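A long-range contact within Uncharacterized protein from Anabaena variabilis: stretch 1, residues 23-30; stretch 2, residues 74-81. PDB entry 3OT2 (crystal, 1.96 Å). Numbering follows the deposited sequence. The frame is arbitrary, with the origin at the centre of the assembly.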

# COMPACT_ATOMS: atom_id res chain seq x y z
N PRO A 23 16.02 -18.14 -0.32
CA PRO A 23 15.97 -16.80 -0.95
C PRO A 23 16.86 -15.79 -0.23
O PRO A 23 17.23 -16.01 0.93
CB PRO A 23 14.48 -16.42 -0.87
CG PRO A 23 13.76 -17.69 -0.56
CD PRO A 23 14.71 -18.46 0.29
N ALA A 24 17.21 -14.68 -0.92
CA ALA A 24 18.08 -13.65 -0.36
C ALA A 24 17.51 -13.00 0.91
O ALA A 24 16.29 -13.00 1.13
CB ALA A 24 18.35 -12.59 -1.41
N SER A 25 18.41 -12.50 1.76
CA SER A 25 18.05 -11.83 3.00
C SER A 25 18.17 -10.32 2.84
O SER A 25 19.13 -9.81 2.24
CB SER A 25 18.93 -12.30 4.15
OG SER A 25 18.66 -13.67 4.42
N GLU A 26 17.20 -9.61 3.39
CA GLU A 26 17.17 -8.16 3.39
C GLU A 26 17.42 -7.67 4.80
O GLU A 26 17.11 -8.37 5.77
CB GLU A 26 15.83 -7.63 2.86
CG GLU A 26 15.56 -8.01 1.42
CD GLU A 26 14.33 -7.37 0.81
OE1 GLU A 26 13.22 -7.56 1.36
OE2 GLU A 26 14.45 -6.72 -0.25
N TYR A 27 18.02 -6.49 4.90
CA TYR A 27 18.27 -5.81 6.18
C TYR A 27 17.41 -4.55 6.16
O TYR A 27 17.71 -3.59 5.43
CB TYR A 27 19.77 -5.54 6.38
CG TYR A 27 20.09 -4.83 7.68
CD1 TYR A 27 20.32 -5.55 8.85
CD2 TYR A 27 20.21 -3.45 7.73
CE1 TYR A 27 20.64 -4.91 10.05
CE2 TYR A 27 20.53 -2.79 8.92
CZ TYR A 27 20.75 -3.53 10.07
OH TYR A 27 21.04 -2.87 11.25
N ILE A 28 16.28 -4.59 6.90
CA ILE A 28 15.28 -3.53 6.92
C ILE A 28 15.01 -3.11 8.34
O ILE A 28 14.61 -3.95 9.15
CB ILE A 28 13.96 -3.99 6.23
CG1 ILE A 28 14.22 -4.61 4.83
CG2 ILE A 28 12.97 -2.82 6.15
CD1 ILE A 28 13.17 -5.57 4.38
N GLU A 29 15.22 -1.82 8.64
CA GLU A 29 14.97 -1.22 9.96
C GLU A 29 15.68 -2.02 11.08
O GLU A 29 15.11 -2.24 12.15
CB GLU A 29 13.45 -1.11 10.23
CG GLU A 29 12.73 -0.25 9.20
CD GLU A 29 11.23 -0.14 9.33
OE1 GLU A 29 10.60 -1.11 9.79
OE2 GLU A 29 10.67 0.89 8.88
N GLY A 30 16.90 -2.46 10.80
CA GLY A 30 17.72 -3.22 11.74
C GLY A 30 17.40 -4.70 11.87
O GLY A 30 18.05 -5.38 12.66
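Stretch 2 (74-81) GDHSTVPD

Stretch 2 lies antiparallel to stretch 1: strand 76-78 runs at 153° to strand 25-28, their axes approaching to 4.7 Å, with Glu26 facing Thr78, Tyr27 facing Ser77 and Ile28 facing His76. One antiparallel bridge, the hydrogen-bonded pair of Tyr27 and Ser77, fixes this register: Tyr27 N donates to Ser77 O (2.8 Å) and Ser77 N to Tyr27 O (3.0 Å). Gly74 and Asp75, both with positive phi, precede the extended residues His76-Val79.

Glu26 (chi1 m, chi2 t, chi3 -58°) leaves its strand sideways, but its carboxylate end reaches across, so that OE2 accepts a nearly linear hydrogen bond from Val79 N (2.8 Å); the backbone pairing is thus continued by a side chain. Val79, chi1 t, places CG2 3.9 Å from Ala24 CB, an apolar contact. Thr78, chi1 p, has CG2 4.1 Å from Ile28 CG1. Tyr27 (chi1 t, chi2 88°) extends its ring along stretch 2, edge toward the backbone, with CE2 3.4 Å from Asp75 O; water 1 links Tyr27 OH to Asp75 OD2. His76, chi1 m, brings its ring over the turn out of strand 25-28, one face covering Ile28 CA and Glu29 N. Water 2 joins Asp75 O to Gly30 N.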

# COMPACT_ATOMS: atom_id res chain seq x y z
N GLY A 74 20.81 4.08 2.55
CA GLY A 74 20.02 4.64 3.65
C GLY A 74 19.85 3.73 4.85
O GLY A 74 18.75 3.67 5.41
N ASP A 75 20.93 3.01 5.22
CA ASP A 75 21.03 2.07 6.35
C ASP A 75 20.22 0.76 6.12
O ASP A 75 20.00 -0.02 7.07
CB ASP A 75 20.66 2.72 7.70
CG ASP A 75 21.13 1.97 8.93
OD1 ASP A 75 22.31 1.55 8.96
OD2 ASP A 75 20.30 1.77 9.86
N HIS A 76 19.81 0.50 4.87
CA HIS A 76 19.08 -0.72 4.50
C HIS A 76 19.82 -1.47 3.42
O HIS A 76 20.54 -0.84 2.63
CB HIS A 76 17.65 -0.41 3.99
CG HIS A 76 16.68 0.14 5.01
ND1 HIS A 76 15.31 0.19 4.75
CD2 HIS A 76 16.90 0.68 6.24
CE1 HIS A 76 14.76 0.75 5.81
NE2 HIS A 76 15.68 1.07 6.73
N SER A 77 19.62 -2.78 3.33
CA SER A 77 20.19 -3.61 2.27
C SER A 77 19.09 -4.50 1.73
O SER A 77 18.67 -5.45 2.40
CB SER A 77 21.39 -4.41 2.77
OG SER A 77 21.92 -5.10 1.66
N THR A 78 18.56 -4.16 0.55
CA THR A 78 17.41 -4.84 -0.02
C THR A 78 17.71 -5.49 -1.37
O THR A 78 18.72 -5.20 -2.00
CB THR A 78 16.22 -3.87 -0.17
OG1 THR A 78 16.60 -2.74 -0.95
CG2 THR A 78 15.67 -3.42 1.19
N VAL A 79 16.82 -6.40 -1.78
CA VAL A 79 16.93 -7.14 -3.03
C VAL A 79 15.59 -7.02 -3.76
O VAL A 79 14.78 -7.95 -3.71
CB VAL A 79 17.37 -8.62 -2.83
CG1 VAL A 79 17.67 -9.29 -4.17
CG2 VAL A 79 18.58 -8.73 -1.90
N PRO A 80 15.33 -5.89 -4.47
CA PRO A 80 14.07 -5.77 -5.21
C PRO A 80 13.95 -6.91 -6.22
O PRO A 80 14.98 -7.36 -6.73
CB PRO A 80 14.20 -4.41 -5.91
CG PRO A 80 15.14 -3.65 -5.08
CD PRO A 80 16.15 -4.67 -4.63
N ASP A 81 12.72 -7.37 -6.52
CA ASP A 81 12.54 -8.41 -7.52
C ASP A 81 13.22 -7.98 -8.85
O ASP A 81 13.93 -8.78 -9.48
CB ASP A 81 11.04 -8.71 -7.73
CG ASP A 81 10.38 -9.48 -6.60
OD1 ASP A 81 11.11 -10.16 -5.82
OD2 ASP A 81 9.13 -9.45 -6.52
O HOH W 1 20.64 -0.12 11.89
O HOH W 2 18.06 -0.66 9.07